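Local coordinates for monosaccharide ABC transporter substrate-binding protein, CUT2 family (PDB 4RU1), which binds myo-inositol in the cleft between its two lobes and probably delivers such polyols or sugars to a CUT2-family ABC importer, at residues V77-P87 and I102-Q113; F123-A134 and I249-A260. All blocks are in the same frame, centred on the assembly; numbering follows the deposited sequence.

Contact 1 of 2, residues V77-P87 and I102-Q113; sequences VDGIAVTIPDP and IPVVAFNAGIDQ. With INS (1,2,3,4,5,6-hexahydroxy-cyclohexane), chain M.
The strand 79-82, helix 87-99, strand 104-107 unit is a beta-alpha-beta crossover of the N-terminal lobe of this periplasmic-binding-protein fold, and here its two parallel strands lie side by side, running toward the myo-inositol cleft. Ile-80 and Val-82 each use both N and O in the usual parallel ladder: Ile-80 N reaches Pro-103 O at 3.0 Å, and Val-105 N reaches Ile-80 O at 2.9 Å with an N-H...O angle of 169°. Beyond the strands, Ile-84 N donates a hydrogen bond to Ala-109 O from above the carbonyl plane, at 2.8 Å, which carries the pairing into the loops. Branched side chains suit the extended backbone: on the face toward helix 87-99, Val-82 CG1 packs against Val-104 CG2 at 3.6 Å, and Ile-84 CD1 touches Ala-106 CB. On the other sheet face, Phe-107 swings its ring back across the neighbouring strand because chi1 of 72° sets CG between backbone N and carbonyl carbon. Thr-83 CG2 then sits over that ring, 4.0 Å from its centroid in a CH-pi contact, while Thr-83 OG1 is hydrogen-bonded to His-28 ND1 and Glu-65 OE2. Gly-110 fits tightly beside Ile-84, where a CB would clash. Just past strand 104-107, Asn-108 grips two adjacent hydroxyls of inositol with one amide: OD1 accepts from O5 at 2.7 Å, and ND2 donates to O6 at 2.9 Å.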
# COMPACT_ATOMS: atom_id res chain seq x y z
N VAL A 77 -1.46 20.56 -15.16
CA VAL A 77 -0.20 19.94 -14.73
C VAL A 77 0.43 19.18 -15.93
O VAL A 77 -0.25 18.76 -16.89
CB VAL A 77 -0.36 18.98 -13.47
CG1 VAL A 77 -0.95 19.78 -12.28
CG2 VAL A 77 -1.24 17.79 -13.79
N ASP A 78 1.73 18.92 -15.81
CA ASP A 78 2.44 18.16 -16.84
C ASP A 78 2.21 16.65 -16.78
O ASP A 78 2.44 15.95 -17.79
CB ASP A 78 3.93 18.46 -16.81
CG ASP A 78 4.19 19.93 -17.06
OD1 ASP A 78 3.87 20.37 -18.16
OD2 ASP A 78 4.60 20.69 -16.13
N GLY A 79 1.82 16.13 -15.59
CA GLY A 79 1.50 14.73 -15.42
C GLY A 79 0.84 14.56 -14.08
O GLY A 79 0.96 15.37 -13.19
N ILE A 80 0.17 13.42 -14.01
CA ILE A 80 -0.56 12.98 -12.88
C ILE A 80 -0.09 11.58 -12.49
O ILE A 80 -0.01 10.69 -13.30
CB ILE A 80 -2.07 12.97 -13.13
CG1 ILE A 80 -2.62 14.43 -13.36
CG2 ILE A 80 -2.82 12.26 -11.96
CD1 ILE A 80 -4.04 14.50 -13.86
N ALA A 81 0.19 11.43 -11.20
CA ALA A 81 0.41 10.15 -10.57
C ALA A 81 -0.73 9.88 -9.60
O ALA A 81 -0.97 10.72 -8.67
CB ALA A 81 1.75 10.22 -9.89
N VAL A 82 -1.49 8.80 -9.81
CA VAL A 82 -2.73 8.61 -9.08
C VAL A 82 -2.90 7.19 -8.55
O VAL A 82 -2.44 6.22 -9.15
CB VAL A 82 -3.91 8.93 -10.00
CG1 VAL A 82 -4.04 7.96 -11.17
CG2 VAL A 82 -5.18 9.05 -9.21
N THR A 83 -3.54 7.06 -7.39
CA THR A 83 -3.92 5.74 -6.81
C THR A 83 -5.38 5.39 -7.16
O THR A 83 -6.21 6.30 -7.31
CB THR A 83 -3.72 5.71 -5.29
OG1 THR A 83 -4.71 6.58 -4.70
CG2 THR A 83 -2.37 6.20 -4.94
N ILE A 84 -5.71 4.12 -7.33
CA ILE A 84 -7.04 3.73 -7.78
C ILE A 84 -7.59 2.64 -6.83
O ILE A 84 -7.89 1.53 -7.23
CB ILE A 84 -7.08 3.22 -9.23
CG1 ILE A 84 -6.17 4.02 -10.13
CG2 ILE A 84 -8.51 3.22 -9.74
CD1 ILE A 84 -6.02 3.49 -11.51
N PRO A 85 -7.90 3.02 -5.57
CA PRO A 85 -8.48 2.06 -4.66
C PRO A 85 -9.93 1.72 -4.98
O PRO A 85 -10.47 0.73 -4.55
CB PRO A 85 -8.35 2.76 -3.29
CG PRO A 85 -8.43 4.24 -3.64
CD PRO A 85 -7.56 4.28 -4.90
N ASP A 86 -10.65 2.65 -5.60
CA ASP A 86 -12.10 2.47 -5.89
C ASP A 86 -12.29 2.78 -7.37
O ASP A 86 -12.61 3.91 -7.75
CB ASP A 86 -12.85 3.49 -5.02
CG ASP A 86 -14.36 3.37 -5.08
OD1 ASP A 86 -14.92 2.68 -5.97
OD2 ASP A 86 -14.96 4.02 -4.20
N PRO A 87 -12.06 1.81 -8.26
CA PRO A 87 -12.12 2.04 -9.71
C PRO A 87 -13.45 2.64 -10.19
O PRO A 87 -13.40 3.65 -10.90
CB PRO A 87 -11.81 0.65 -10.30
CG PRO A 87 -10.94 0.02 -9.20
CD PRO A 87 -11.60 0.44 -7.95
N ILE A 102 -3.10 14.93 -20.70
CA ILE A 102 -2.16 14.87 -19.58
C ILE A 102 -1.78 13.44 -19.33
O ILE A 102 -2.64 12.61 -19.22
CB ILE A 102 -2.76 15.47 -18.28
CG1 ILE A 102 -3.15 16.95 -18.54
CG2 ILE A 102 -1.82 15.28 -17.12
CD1 ILE A 102 -4.01 17.55 -17.46
N PRO A 103 -0.46 13.12 -19.35
CA PRO A 103 -0.05 11.73 -19.11
C PRO A 103 -0.30 11.31 -17.67
O PRO A 103 -0.03 12.12 -16.73
CB PRO A 103 1.42 11.75 -19.40
CG PRO A 103 1.87 13.10 -19.10
CD PRO A 103 0.72 13.97 -19.57
N VAL A 104 -0.82 10.11 -17.49
CA VAL A 104 -1.05 9.60 -16.14
C VAL A 104 -0.32 8.28 -15.92
O VAL A 104 -0.20 7.42 -16.82
CB VAL A 104 -2.53 9.43 -15.82
CG1 VAL A 104 -3.09 8.43 -16.78
CG2 VAL A 104 -2.73 8.97 -14.40
N VAL A 105 0.19 8.18 -14.71
CA VAL A 105 0.78 6.96 -14.17
C VAL A 105 -0.01 6.60 -12.93
O VAL A 105 -0.35 7.50 -12.17
CB VAL A 105 2.27 7.09 -13.92
CG1 VAL A 105 2.87 5.88 -13.16
CG2 VAL A 105 2.99 7.23 -15.28
N ALA A 106 -0.32 5.31 -12.77
CA ALA A 106 -1.05 4.80 -11.60
C ALA A 106 -0.08 4.09 -10.68
O ALA A 106 0.98 3.64 -11.12
CB ALA A 106 -2.24 3.96 -11.96
N PHE A 107 -0.36 4.08 -9.39
CA PHE A 107 0.54 3.44 -8.49
C PHE A 107 -0.22 3.04 -7.23
O PHE A 107 -1.34 3.53 -6.95
CB PHE A 107 1.80 4.30 -8.18
CG PHE A 107 1.51 5.48 -7.29
CD1 PHE A 107 0.91 6.63 -7.77
CD2 PHE A 107 1.96 5.46 -5.98
CE1 PHE A 107 0.64 7.72 -6.93
CE2 PHE A 107 1.67 6.52 -5.14
CZ PHE A 107 1.07 7.65 -5.62
N ASN A 108 0.34 2.07 -6.51
CA ASN A 108 -0.05 1.62 -5.19
C ASN A 108 -1.40 0.82 -5.16
O ASN A 108 -1.42 -0.27 -4.57
CB ASN A 108 -0.15 2.72 -4.18
CG ASN A 108 -0.50 2.19 -2.82
OD1 ASN A 108 -1.66 2.28 -2.41
ND2 ASN A 108 0.43 1.62 -2.12
N ALA A 109 -2.46 1.36 -5.75
CA ALA A 109 -3.74 0.68 -5.80
C ALA A 109 -4.29 0.73 -7.18
O ALA A 109 -4.26 1.77 -7.80
CB ALA A 109 -4.71 1.28 -4.85
N GLY A 110 -4.93 -0.36 -7.61
CA GLY A 110 -5.62 -0.49 -8.90
C GLY A 110 -4.86 -1.25 -9.97
O GLY A 110 -4.99 -0.94 -11.12
N ILE A 111 -4.05 -2.24 -9.60
CA ILE A 111 -3.20 -2.92 -10.55
C ILE A 111 -4.06 -3.60 -11.68
O ILE A 111 -3.60 -3.69 -12.79
CB ILE A 111 -2.27 -3.95 -9.86
CG1 ILE A 111 -1.22 -4.48 -10.85
CG2 ILE A 111 -3.09 -5.15 -9.28
CD1 ILE A 111 -0.15 -5.31 -10.19
N ASP A 112 -5.28 -4.05 -11.35
CA ASP A 112 -6.20 -4.70 -12.31
C ASP A 112 -6.99 -3.71 -13.22
O ASP A 112 -7.60 -4.11 -14.23
CB ASP A 112 -7.23 -5.55 -11.53
CG ASP A 112 -6.59 -6.56 -10.56
OD1 ASP A 112 -5.60 -7.24 -10.93
OD2 ASP A 112 -7.12 -6.68 -9.42
N GLN A 113 -6.98 -2.44 -12.87
CA GLN A 113 -7.84 -1.44 -13.54
C GLN A 113 -7.12 -0.27 -14.22
O GLN A 113 -7.76 0.57 -14.86
CB GLN A 113 -8.80 -0.88 -12.50
CG GLN A 113 -9.73 -1.93 -11.96
CD GLN A 113 -9.22 -2.68 -10.75
OE1 GLN A 113 -8.25 -2.25 -10.07
NE2 GLN A 113 -9.87 -3.78 -10.46
C1 INS M . -0.68 -0.08 2.41
C2 INS M . -1.38 0.34 3.70
C3 INS M . -1.99 1.73 3.51
C4 INS M . -2.84 1.85 2.26
C5 INS M . -2.08 1.49 1.03
C6 INS M . -1.45 0.12 1.11
O1 INS M . -0.14 -1.40 2.48
O2 INS M . -2.48 -0.58 3.85
O3 INS M . -2.80 1.96 4.68
O4 INS M . -3.38 3.19 2.14
O5 INS M . -2.91 1.48 -0.15
O6 INS M . -0.61 -0.14 -0.06

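Contact 2 of 2, residues F123-A134 and I249-A260; sequences FGQDETVAGQAA and IDQQPYVEGYEA. With INS (1,2,3,4,5,6-hexahydroxy-cyclohexane), chain M.
Beside the inositol pocket, Gln-125 and Gln-251 cross at about a right angle, their amide planes only 18° apart, and Gln-125 OE1 lies 3.2 Å from Gln-251 CB. Gln-125 suits its place because its NE2 donates twice: in an almost straight bond to Glu-127 OE1, which also forms a salt bridge with Arg-161 of the pocket, and to a water that in turn donates to Ile-249 O at 2.8 Å. At Gln-251 the amide gives and takes at once: OE1 accepts from inositol O6 at 2.9 Å, while NE2 donates to the syn lone pair of Glu-256 OE2 at 2.6 Å. Both segments pass from a strand of one lobe to a helix of the other, so they are crossovers of the hinge between the lobes of this periplasmic-binding-protein fold. In the N-terminal lobe, Phe-123 turns one ring face to helix 253-270, and the methylenes of Glu-259 lie over it, CB 3.7 Å from the centroid in a CH-pi contact. In the C-terminal lobe, Ala-134 on helix 127-140 is small enough to let Ile-249 approach, and Ala-134 CB lies 4.1 Å from Ile-249 CD1.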
# COMPACT_ATOMS: atom_id res chain seq x y z
N PHE A 123 2.93 1.19 -11.01
CA PHE A 123 4.00 0.76 -10.03
C PHE A 123 3.37 0.31 -8.73
O PHE A 123 2.66 1.09 -8.06
CB PHE A 123 4.99 1.93 -9.77
CG PHE A 123 5.69 2.39 -11.03
CD1 PHE A 123 5.08 3.29 -11.83
CD2 PHE A 123 6.85 1.75 -11.48
CE1 PHE A 123 5.66 3.65 -13.05
CE2 PHE A 123 7.44 2.11 -12.68
CZ PHE A 123 6.83 3.07 -13.45
N GLY A 124 3.62 -0.95 -8.38
CA GLY A 124 3.25 -1.50 -7.09
C GLY A 124 3.39 -2.95 -7.05
O GLY A 124 3.98 -3.57 -7.95
N GLN A 125 2.74 -3.56 -6.07
CA GLN A 125 2.80 -5.02 -5.98
C GLN A 125 1.45 -5.62 -6.29
O GLN A 125 0.38 -4.98 -6.09
CB GLN A 125 3.41 -5.45 -4.65
CG GLN A 125 2.55 -6.06 -3.59
CD GLN A 125 3.15 -6.06 -2.21
OE1 GLN A 125 4.37 -6.13 -2.08
NE2 GLN A 125 2.32 -6.00 -1.21
N ASP A 126 1.49 -6.85 -6.80
CA ASP A 126 0.30 -7.52 -7.17
C ASP A 126 -0.24 -8.09 -5.88
O ASP A 126 0.39 -8.96 -5.27
CB ASP A 126 0.63 -8.65 -8.19
CG ASP A 126 -0.64 -9.41 -8.64
OD1 ASP A 126 -1.57 -9.63 -7.84
OD2 ASP A 126 -0.70 -9.86 -9.79
N GLU A 127 -1.33 -7.52 -5.43
CA GLU A 127 -1.80 -7.76 -4.10
C GLU A 127 -2.47 -9.14 -3.93
O GLU A 127 -2.42 -9.74 -2.85
CB GLU A 127 -2.73 -6.64 -3.62
CG GLU A 127 -2.10 -5.24 -3.52
CD GLU A 127 -0.94 -5.11 -2.52
OE1 GLU A 127 -0.55 -6.10 -1.89
OE2 GLU A 127 -0.43 -3.97 -2.42
N THR A 128 -3.22 -9.60 -4.94
CA THR A 128 -3.67 -11.00 -5.00
C THR A 128 -2.50 -11.97 -4.86
O THR A 128 -2.54 -12.88 -4.05
CB THR A 128 -4.50 -11.27 -6.25
OG1 THR A 128 -5.63 -10.36 -6.24
CG2 THR A 128 -5.01 -12.64 -6.20
N VAL A 129 -1.44 -11.76 -5.65
CA VAL A 129 -0.26 -12.64 -5.53
C VAL A 129 0.35 -12.54 -4.14
O VAL A 129 0.73 -13.55 -3.52
CB VAL A 129 0.80 -12.29 -6.59
CG1 VAL A 129 2.08 -13.09 -6.37
CG2 VAL A 129 0.24 -12.60 -7.94
N ALA A 130 0.44 -11.33 -3.56
CA ALA A 130 1.06 -11.24 -2.25
C ALA A 130 0.18 -12.00 -1.22
O ALA A 130 0.70 -12.72 -0.34
CB ALA A 130 1.30 -9.79 -1.82
N GLY A 131 -1.15 -11.84 -1.31
CA GLY A 131 -2.07 -12.56 -0.42
C GLY A 131 -1.97 -14.06 -0.61
O GLY A 131 -1.88 -14.80 0.35
N GLN A 132 -1.93 -14.53 -1.84
CA GLN A 132 -1.75 -15.97 -2.12
C GLN A 132 -0.46 -16.47 -1.54
O GLN A 132 -0.44 -17.54 -0.97
CB GLN A 132 -1.78 -16.22 -3.65
CG GLN A 132 -3.13 -15.97 -4.28
CD GLN A 132 -3.10 -15.80 -5.79
OE1 GLN A 132 -2.07 -15.41 -6.35
NE2 GLN A 132 -4.18 -16.14 -6.48
N ALA A 133 0.61 -15.69 -1.67
CA ALA A 133 1.88 -16.09 -1.06
C ALA A 133 1.82 -16.13 0.48
O ALA A 133 2.43 -16.96 1.10
CB ALA A 133 2.97 -15.13 -1.50
N ALA A 134 1.12 -15.14 1.06
CA ALA A 134 1.02 -15.08 2.53
C ALA A 134 0.19 -16.30 3.04
O ALA A 134 0.47 -16.86 4.08
CB ALA A 134 0.33 -13.75 2.96
N ILE A 249 5.74 -8.06 4.77
CA ILE A 249 5.80 -8.05 3.32
C ILE A 249 6.11 -6.64 2.85
O ILE A 249 5.32 -5.71 3.08
CB ILE A 249 4.50 -8.54 2.68
CG1 ILE A 249 4.18 -10.00 3.13
CG2 ILE A 249 4.55 -8.39 1.20
CD1 ILE A 249 2.79 -10.48 2.75
N ASP A 250 7.23 -6.47 2.17
CA ASP A 250 7.65 -5.18 1.67
C ASP A 250 7.17 -4.99 0.23
O ASP A 250 7.39 -5.87 -0.62
CB ASP A 250 9.17 -5.17 1.71
CG ASP A 250 9.80 -3.83 1.45
OD1 ASP A 250 9.14 -2.74 1.32
OD2 ASP A 250 11.04 -3.88 1.36
N GLN A 251 6.48 -3.87 0.03
CA GLN A 251 6.04 -3.39 -1.28
C GLN A 251 6.85 -2.22 -1.81
O GLN A 251 6.55 -1.70 -2.91
CB GLN A 251 4.55 -3.01 -1.32
CG GLN A 251 4.21 -1.78 -0.50
CD GLN A 251 2.75 -1.33 -0.62
OE1 GLN A 251 1.99 -1.26 0.39
NE2 GLN A 251 2.37 -0.98 -1.83
N GLN A 252 7.82 -1.76 -1.03
CA GLN A 252 8.72 -0.65 -1.37
C GLN A 252 7.96 0.59 -1.78
O GLN A 252 8.06 1.09 -2.93
CB GLN A 252 9.76 -1.04 -2.40
CG GLN A 252 10.67 -2.16 -1.95
CD GLN A 252 11.68 -2.46 -3.02
OE1 GLN A 252 11.33 -3.10 -4.06
NE2 GLN A 252 12.85 -1.88 -2.88
N PRO A 253 7.27 1.18 -0.79
CA PRO A 253 6.68 2.50 -1.08
C PRO A 253 7.58 3.57 -1.57
O PRO A 253 7.10 4.44 -2.35
CB PRO A 253 6.07 2.93 0.26
CG PRO A 253 6.79 2.09 1.29
CD PRO A 253 7.04 0.77 0.60
N TYR A 254 8.83 3.57 -1.15
CA TYR A 254 9.75 4.59 -1.62
C TYR A 254 9.89 4.48 -3.11
O TYR A 254 9.92 5.48 -3.85
CB TYR A 254 11.11 4.44 -0.96
CG TYR A 254 12.18 5.51 -1.26
CD1 TYR A 254 12.95 5.43 -2.43
CD2 TYR A 254 12.39 6.63 -0.39
CE1 TYR A 254 13.93 6.39 -2.69
CE2 TYR A 254 13.40 7.57 -0.65
CZ TYR A 254 14.16 7.43 -1.79
OH TYR A 254 15.18 8.34 -1.99
N VAL A 255 9.98 3.23 -3.60
CA VAL A 255 10.07 2.96 -5.03
C VAL A 255 8.80 3.36 -5.78
O VAL A 255 8.85 3.83 -6.91
CB VAL A 255 10.49 1.53 -5.35
CG1 VAL A 255 10.51 1.22 -6.85
CG2 VAL A 255 11.87 1.28 -4.76
N GLU A 256 7.66 2.97 -5.23
CA GLU A 256 6.39 3.38 -5.83
C GLU A 256 6.30 4.89 -6.05
O GLU A 256 5.98 5.33 -7.16
CB GLU A 256 5.22 2.93 -4.99
CG GLU A 256 5.13 1.41 -4.85
CD GLU A 256 3.99 0.92 -4.01
OE1 GLU A 256 3.13 1.70 -3.53
OE2 GLU A 256 3.95 -0.31 -3.73
N GLY A 257 6.56 5.66 -5.02
CA GLY A 257 6.50 7.14 -5.15
C GLY A 257 7.57 7.69 -6.03
O GLY A 257 7.32 8.56 -6.86
N TYR A 258 8.79 7.16 -5.90
CA TYR A 258 9.88 7.56 -6.76
C TYR A 258 9.62 7.32 -8.22
O TYR A 258 9.83 8.20 -9.09
CB TYR A 258 11.21 6.88 -6.30
CG TYR A 258 12.41 7.23 -7.16
CD1 TYR A 258 12.67 6.54 -8.33
CD2 TYR A 258 13.32 8.23 -6.76
CE1 TYR A 258 13.78 6.84 -9.13
CE2 TYR A 258 14.45 8.52 -7.53
CZ TYR A 258 14.67 7.84 -8.70
OH TYR A 258 15.83 8.12 -9.42
N GLU A 259 9.21 6.11 -8.53
CA GLU A 259 8.99 5.80 -9.93
C GLU A 259 7.78 6.49 -10.55
O GLU A 259 7.77 6.79 -11.78
CB GLU A 259 8.86 4.31 -10.15
CG GLU A 259 10.13 3.48 -9.84
CD GLU A 259 11.38 3.91 -10.66
OE1 GLU A 259 11.15 4.38 -11.79
OE2 GLU A 259 12.51 3.71 -10.20
N ALA A 260 6.75 6.73 -9.73
CA ALA A 260 5.60 7.46 -10.23
C ALA A 260 6.07 8.77 -10.83
O ALA A 260 5.67 9.15 -11.90
CB ALA A 260 4.59 7.74 -9.12
C1 INS M . -0.68 -0.08 2.41
C2 INS M . -1.38 0.34 3.70
C3 INS M . -1.99 1.73 3.51
C4 INS M . -2.84 1.85 2.26
C5 INS M . -2.08 1.49 1.03
C6 INS M . -1.45 0.12 1.11
O1 INS M . -0.14 -1.40 2.48
O2 INS M . -2.48 -0.58 3.85
O3 INS M . -2.80 1.96 4.68
O4 INS M . -3.38 3.19 2.14
O5 INS M . -2.91 1.48 -0.15
O6 INS M . -0.61 -0.14 -0.06
O HOH W 1 3.27 -4.67 1.46

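From the N terminus, contact 1 closes first: residues 77-87 and 102-113 are brought together over the helical connection of the crossover, helix 87-99, within the N-terminal lobe. Contact 2 opens only afterwards and spans 114 residues, most of the C-terminal lobe, before 249-260 returns beside 123-134; as both its segments cross between lobes, it ties the two together. The contacts are in series, neither nested nor crossed. They meet edge to edge in one sheet, where strands 104-107 and 121-124 are neighbours and Asn-108 N probably bonds to Phe-123 O. Glu-256 probably holds the Asn-108 amide as well, a second-shell link that would help set both Asn-108 and Gln-251 against inositol O6.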